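PDB 2WTB: fatty acid multifunctional protein (atmfp2) from Arabidopsis thaliana, which catalyses the hydration of long-chain enoyl-CoA and the oxidation of 3-hydroxyacyl-CoA in peroxisomal fatty acid beta-oxidation during seed germination. Local coordinates for residues 320-333 and 351-363. Residues are numbered along the deposited sequence; the frame is centred on the assembly and turned at random.
Sequences GGLMGSGIATALIL and GIGRVKANLQSRV
The hydroxyl of T329 has two partners: OG1 donates to the carbonyl O of S325 one turn back (3.0 Å) and accepts a weak but nearly straight bond from ND2 of N358, 3.5 Å away, at 170°. With OG1 beside the backbone N (chi1 -68°), it meets N358, while the side chains of T329 and L359 slide past each other in opposite directions, CG2 coming to 4.0 Å from CD1 of L359. A valine here would probably keep that methyl contact but leave the N358 amide without its oxygen acceptor and S325 O with only the backbone N of T329 of its two donors. V355 packs its CG2 against CB of S325 (3.9 Å) and its CG1 against CD1 of I332 (3.9 Å). OG of S325 touches CB of R354 at 3.6 Å, and the arginine chain, extended as far as NE, sets one guanidinium face over the carbonyl carbon of G321. A side chain on G351 would run into G320 O. The short helical segments cross at -50°. Helix 322-332 links parallel strands 315-318 and 338-341 in a beta-alpha-beta crossover of the NAD-binding Rossmann domain; its glycines, probably the dinucleotide-binding GxGxxG, include G321 at the N-cap and G324 in the first turn.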
ATOM      1  N   GLY A 320      18.386 -21.036  -2.941  1.00 94.31           N
ATOM      2  CA  GLY A 320      18.465 -21.308  -4.365  1.00 87.86           C
ATOM      3  C   GLY A 320      17.149 -21.809  -4.923  1.00 88.17           C
ATOM      4  O   GLY A 320      16.916 -21.765  -6.131  1.00 92.44           O
ATOM      5  N   GLY A 321      16.284 -22.287  -4.035  1.00 83.98           N
ATOM      6  CA  GLY A 321      14.978 -22.780  -4.428  1.00 73.69           C
ATOM      7  C   GLY A 321      14.079 -21.672  -4.940  1.00 77.24           C
ATOM      8  O   GLY A 321      14.556 -20.640  -5.409  1.00 80.07           O
ATOM      9  N   LEU A 322      12.772 -21.885  -4.848  1.00 84.19           N
ATOM     10  CA  LEU A 322      11.811 -20.912  -5.353  1.00 89.09           C
ATOM     11  C   LEU A 322      11.741 -19.692  -4.443  1.00 81.09           C
ATOM     12  O   LEU A 322      11.784 -18.554  -4.910  1.00 77.48           O
ATOM     13  CB  LEU A 322      10.428 -21.552  -5.513  1.00 92.28           C
ATOM     14  CG  LEU A 322       9.294 -20.651  -6.016  1.00 96.85           C
ATOM     15  CD1 LEU A 322       8.310 -21.440  -6.869  1.00 91.50           C
ATOM     16  CD2 LEU A 322       8.581 -19.963  -4.858  1.00 98.99           C
ATOM     17  N   MET A 323      11.642 -19.935  -3.141  1.00 79.92           N
ATOM     18  CA  MET A 323      11.543 -18.849  -2.176  1.00 83.28           C
ATOM     19  C   MET A 323      12.875 -18.114  -2.033  1.00 84.89           C
ATOM     20  O   MET A 323      12.910 -16.888  -1.917  1.00 69.19           O
ATOM     21  CB  MET A 323      11.073 -19.375  -0.822  1.00 78.11           C
ATOM     22  CG  MET A 323      10.322 -18.343  -0.008  1.00 71.92           C
ATOM     23  SD  MET A 323       8.906 -17.692  -0.910  1.00 98.49           S
ATOM     24  CE  MET A 323       8.406 -16.359   0.172  1.00114.99           C
ATOM     25  N   GLY A 324      13.968 -18.868  -2.048  1.00 91.76           N
ATOM     26  CA  GLY A 324      15.295 -18.286  -1.959  1.00 81.70           C
ATOM     27  C   GLY A 324      15.608 -17.381  -3.135  1.00 79.30           C
ATOM     28  O   GLY A 324      15.998 -16.228  -2.952  1.00 78.33           O
ATOM     29  N   SER A 325      15.432 -17.902  -4.347  1.00 80.67           N
ATOM     30  CA  SER A 325      15.705 -17.134  -5.560  1.00 89.89           C
ATOM     31  C   SER A 325      14.881 -15.851  -5.600  1.00 86.26           C
ATOM     32  O   SER A 325      15.289 -14.858  -6.204  1.00 78.86           O
ATOM     33  CB  SER A 325      15.434 -17.974  -6.811  1.00 94.57           C
ATOM     34  OG  SER A 325      14.058 -18.292  -6.932  1.00 91.93           O
ATOM     35  N   GLY A 326      13.719 -15.882  -4.956  1.00 81.76           N
ATOM     36  CA  GLY A 326      12.864 -14.713  -4.871  1.00 80.76           C
ATOM     37  C   GLY A 326      13.491 -13.618  -4.030  1.00 79.31           C
ATOM     38  O   GLY A 326      13.552 -12.461  -4.448  1.00 77.11           O
ATOM     39  N   ILE A 327      13.957 -13.988  -2.841  1.00 67.60           N
ATOM     40  CA  ILE A 327      14.619 -13.045  -1.946  1.00 72.60           C
ATOM     41  C   ILE A 327      15.780 -12.362  -2.657  1.00 75.83           C
ATOM     42  O   ILE A 327      15.842 -11.134  -2.734  1.00 68.81           O
ATOM     43  CB  ILE A 327      15.165 -13.748  -0.687  1.00 65.84           C
ATOM     44  CG1 ILE A 327      14.143 -14.742  -0.134  1.00 63.91           C
ATOM     45  CG2 ILE A 327      15.554 -12.722   0.368  1.00 55.02           C
ATOM     46  CD1 ILE A 327      12.864 -14.105   0.332  1.00 59.30           C
ATOM     47  N   ALA A 328      16.698 -13.171  -3.174  1.00 77.70           N
ATOM     48  CA  ALA A 328      17.870 -12.663  -3.875  1.00 80.21           C
ATOM     49  C   ALA A 328      17.483 -11.606  -4.902  1.00 84.16           C
ATOM     50  O   ALA A 328      18.144 -10.576  -5.023  1.00 85.17           O
ATOM     51  CB  ALA A 328      18.622 -13.803  -4.538  1.00 84.86           C
ATOM     52  N   THR A 329      16.406 -11.867  -5.637  1.00 86.50           N
ATOM     53  CA  THR A 329      15.914 -10.928  -6.639  1.00 86.12           C
ATOM     54  C   THR A 329      15.597  -9.574  -6.013  1.00 77.96           C
ATOM     55  O   THR A 329      16.061  -8.537  -6.488  1.00 73.26           O
ATOM     56  CB  THR A 329      14.655 -11.463  -7.348  1.00 93.15           C
ATOM     57  OG1 THR A 329      14.999 -12.603  -8.146  1.00 94.12           O
ATOM     58  CG2 THR A 329      14.048 -10.390  -8.240  1.00 87.83           C
ATOM     59  N   ALA A 330      14.808  -9.593  -4.944  1.00 75.79           N
ATOM     60  CA  ALA A 330      14.425  -8.371  -4.246  1.00 76.30           C
ATOM     61  C   ALA A 330      15.641  -7.599  -3.742  1.00 70.99           C
ATOM     62  O   ALA A 330      15.667  -6.367  -3.780  1.00 67.14           O
ATOM     63  CB  ALA A 330      13.490  -8.696  -3.092  1.00 73.78           C
ATOM     64  N   LEU A 331      16.649  -8.330  -3.275  1.00 70.90           N
ATOM     65  CA  LEU A 331      17.841  -7.717  -2.697  1.00 75.86           C
ATOM     66  C   LEU A 331      18.731  -7.024  -3.731  1.00 74.95           C
ATOM     67  O   LEU A 331      19.061  -5.848  -3.578  1.00 74.03           O
ATOM     68  CB  LEU A 331      18.644  -8.750  -1.899  1.00 78.16           C
ATOM     69  CG  LEU A 331      18.076  -9.155  -0.534  1.00 74.01           C
ATOM     70  CD1 LEU A 331      18.761 -10.408  -0.007  1.00 75.23           C
ATOM     71  CD2 LEU A 331      18.202  -8.014   0.464  1.00 56.87           C
ATOM     72  N   ILE A 332      19.119  -7.746  -4.778  1.00 76.88           N
ATOM     73  CA  ILE A 332      19.961  -7.167  -5.825  1.00 79.06           C
ATOM     74  C   ILE A 332      19.245  -6.044  -6.574  1.00 79.53           C
ATOM     75  O   ILE A 332      19.883  -5.119  -7.078  1.00 82.97           O
ATOM     76  CB  ILE A 332      20.454  -8.224  -6.837  1.00 76.28           C
ATOM     77  CG1 ILE A 332      19.270  -8.937  -7.493  1.00 78.51           C
ATOM     78  CG2 ILE A 332      21.382  -9.223  -6.161  1.00 73.91           C
ATOM     79  CD1 ILE A 332      19.677  -9.963  -8.528  1.00 80.87           C
ATOM     80  N   LEU A 333      17.920  -6.130  -6.646  1.00 71.18           N
ATOM     81  CA  LEU A 333      17.124  -5.074  -7.258  1.00 69.76           C
ATOM     82  C   LEU A 333      17.276  -3.770  -6.483  1.00 73.72           C
ATOM     83  O   LEU A 333      16.921  -2.698  -6.975  1.00 66.34           O
ATOM     84  CB  LEU A 333      15.649  -5.474  -7.332  1.00 75.67           C
ATOM     85  CG  LEU A 333      15.251  -6.437  -8.454  1.00 85.20           C
ATOM     86  CD1 LEU A 333      13.743  -6.680  -8.455  1.00 71.49           C
ATOM     87  CD2 LEU A 333      15.712  -5.910  -9.805  1.00 95.52           C
ATOM     88  N   GLY A 351      18.982 -22.254  -9.220  1.00105.88           N
ATOM     89  CA  GLY A 351      18.566 -21.060  -8.506  1.00104.22           C
ATOM     90  C   GLY A 351      18.968 -19.785  -9.220  1.00 96.17           C
ATOM     91  O   GLY A 351      18.148 -18.888  -9.422  1.00 91.34           O
ATOM     92  N   ILE A 352      20.239 -19.704  -9.602  1.00 90.71           N
ATOM     93  CA  ILE A 352      20.744 -18.557 -10.344  1.00 98.13           C
ATOM     94  C   ILE A 352      19.925 -18.340 -11.609  1.00100.49           C
ATOM     95  O   ILE A 352      19.756 -17.209 -12.067  1.00100.58           O
ATOM     96  CB  ILE A 352      22.225 -18.743 -10.724  1.00105.97           C
ATOM     97  CG1 ILE A 352      23.064 -19.024  -9.477  1.00107.85           C
ATOM     98  CG2 ILE A 352      22.746 -17.517 -11.459  1.00106.39           C
ATOM     99  CD1 ILE A 352      24.540 -19.198  -9.760  1.00109.87           C
ATOM    100  N   GLY A 353      19.414 -19.433 -12.168  1.00102.68           N
ATOM    101  CA  GLY A 353      18.604 -19.374 -13.371  1.00 99.21           C
ATOM    102  C   GLY A 353      17.252 -18.734 -13.130  1.00 99.50           C
ATOM    103  O   GLY A 353      16.797 -17.910 -13.923  1.00101.75           O
ATOM    104  N   ARG A 354      16.604 -19.115 -12.033  1.00 99.89           N
ATOM    105  CA  ARG A 354      15.309 -18.546 -11.680  1.00101.37           C
ATOM    106  C   ARG A 354      15.421 -17.038 -11.504  1.00102.30           C
ATOM    107  O   ARG A 354      14.545 -16.286 -11.929  1.00104.54           O
ATOM    108  CB  ARG A 354      14.769 -19.181 -10.398  1.00 99.60           C
ATOM    109  CG  ARG A 354      14.460 -20.661 -10.515  1.00101.67           C
ATOM    110  CD  ARG A 354      13.922 -21.211  -9.204  1.00106.89           C
ATOM    111  NE  ARG A 354      13.747 -22.658  -9.248  1.00110.59           N
ATOM    112  CZ  ARG A 354      14.708 -23.534  -8.975  1.00115.30           C
ATOM    113  NH1 ARG A 354      15.919 -23.110  -8.638  1.00114.22           N
ATOM    114  NH2 ARG A 354      14.461 -24.835  -9.041  1.00119.22           N
ATOM    115  N   VAL A 355      16.508 -16.602 -10.874  1.00 97.28           N
ATOM    116  CA  VAL A 355      16.746 -15.182 -10.656  1.00100.67           C
ATOM    117  C   VAL A 355      16.764 -14.427 -11.980  1.00110.22           C
ATOM    118  O   VAL A 355      15.973 -13.508 -12.189  1.00117.93           O
ATOM    119  CB  VAL A 355      18.072 -14.936  -9.914  1.00 95.18           C
ATOM    120  CG1 VAL A 355      18.295 -13.446  -9.711  1.00 94.65           C
ATOM    121  CG2 VAL A 355      18.076 -15.665  -8.580  1.00 94.11           C
ATOM    122  N   LYS A 356      17.664 -14.825 -12.873  1.00110.55           N
ATOM    123  CA  LYS A 356      17.762 -14.205 -14.190  1.00107.63           C
ATOM    124  C   LYS A 356      16.407 -14.190 -14.889  1.00108.89           C
ATOM    125  O   LYS A 356      16.046 -13.210 -15.537  1.00116.04           O
ATOM    126  CB  LYS A 356      18.791 -14.936 -15.056  1.00105.32           C
ATOM    127  N   ALA A 357      15.661 -15.281 -14.749  1.00105.42           N
ATOM    128  CA  ALA A 357      14.338 -15.387 -15.352  1.00109.20           C
ATOM    129  C   ALA A 357      13.391 -14.335 -14.784  1.00110.12           C
ATOM    130  O   ALA A 357      12.562 -13.778 -15.505  1.00111.08           O
ATOM    131  CB  ALA A 357      13.770 -16.785 -15.142  1.00106.12           C
ATOM    132  N   ASN A 358      13.521 -14.065 -13.490  1.00107.45           N
ATOM    133  CA  ASN A 358      12.688 -13.067 -12.831  1.00104.83           C
ATOM    134  C   ASN A 358      13.001 -11.655 -13.310  1.00 98.50           C
ATOM    135  O   ASN A 358      12.123 -10.793 -13.346  1.00 97.61           O
ATOM    136  CB  ASN A 358      12.847 -13.154 -11.313  1.00105.30           C
ATOM    137  CG  ASN A 358      12.271 -14.432 -10.737  1.00115.92           C
ATOM    138  OD1 ASN A 358      11.399 -15.062 -11.339  1.00112.63           O
ATOM    139  ND2 ASN A 358      12.753 -14.821  -9.561  1.00121.62           N
ATOM    140  N   LEU A 359      14.258 -11.426 -13.675  1.00 94.35           N
ATOM    141  CA  LEU A 359      14.688 -10.117 -14.153  1.00 98.22           C
ATOM    142  C   LEU A 359      14.376  -9.933 -15.637  1.00106.29           C
ATOM    143  O   LEU A 359      13.971  -8.852 -16.064  1.00107.02           O
ATOM    144  CB  LEU A 359      16.183  -9.905 -13.892  1.00 91.64           C
ATOM    145  CG  LEU A 359      16.586  -9.509 -12.467  1.00 90.31           C
ATOM    146  CD1 LEU A 359      16.338 -10.644 -11.490  1.00 87.30           C
ATOM    147  CD2 LEU A 359      18.042  -9.074 -12.417  1.00 90.17           C
ATOM    148  N   GLN A 360      14.562 -10.994 -16.414  1.00107.02           N
ATOM    149  CA  GLN A 360      14.275 -10.953 -17.843  1.00113.25           C
ATOM    150  C   GLN A 360      12.785 -10.744 -18.093  1.00121.16           C
ATOM    151  O   GLN A 360      12.390 -10.178 -19.111  1.00123.87           O
ATOM    152  CB  GLN A 360      14.749 -12.237 -18.525  1.00113.15           C
ATOM    153  CG  GLN A 360      16.260 -12.389 -18.572  1.00120.32           C
ATOM    154  CD  GLN A 360      16.694 -13.765 -19.038  1.00127.29           C
ATOM    155  OE1 GLN A 360      15.879 -14.682 -19.141  1.00136.21           O
ATOM    156  NE2 GLN A 360      17.984 -13.917 -19.316  1.00119.73           N
ATOM    157  N   SER A 361      11.966 -11.203 -17.152  1.00122.58           N
ATOM    158  CA  SER A 361      10.517 -11.069 -17.261  1.00121.24           C
ATOM    159  C   SER A 361      10.089  -9.603 -17.298  1.00125.73           C
ATOM    160  O   SER A 361       9.302  -9.200 -18.157  1.00126.59           O
ATOM    161  CB  SER A 361       9.826 -11.794 -16.104  1.00114.67           C
ATOM    162  OG  SER A 361       8.417 -11.718 -16.222  1.00111.47           O
ATOM    163  N   ARG A 362      10.610  -8.810 -16.366  1.00131.51           N
ATOM    164  CA  ARG A 362      10.267  -7.393 -16.295  1.00130.92           C
ATOM    165  C   ARG A 362      11.104  -6.540 -17.250  1.00128.45           C
ATOM    166  O   ARG A 362      11.140  -5.314 -17.135  1.00129.35           O
ATOM    167  CB  ARG A 362      10.393  -6.869 -14.862  1.00129.15           C
ATOM    168  CG  ARG A 362      11.671  -7.275 -14.150  1.00132.30           C
ATOM    169  CD  ARG A 362      11.990  -6.309 -13.022  1.00132.45           C
ATOM    170  NE  ARG A 362      10.806  -5.974 -12.236  1.00131.06           N
ATOM    171  CZ  ARG A 362      10.730  -4.938 -11.408  1.00125.44           C
ATOM    172  NH1 ARG A 362      11.771  -4.129 -11.259  1.00115.42           N
ATOM    173  NH2 ARG A 362       9.612  -4.706 -10.733  1.00125.39           N
ATOM    174  N   VAL A 363      11.778  -7.197 -18.188  1.00120.26           N
ATOM    175  CA  VAL A 363      12.502  -6.493 -19.237  1.00122.88           C
ATOM    176  C   VAL A 363      11.593  -6.335 -20.449  1.00132.16           C
ATOM    177  O   VAL A 363      11.701  -5.367 -21.203  1.00129.20           O
ATOM    178  CB  VAL A 363      13.784  -7.241 -19.647  1.00118.06           C
ATOM    179  CG1 VAL A 363      14.418  -6.587 -20.865  1.00115.02           C
ATOM    180  CG2 VAL A 363      14.766  -7.281 -18.490  1.00112.86           C
TER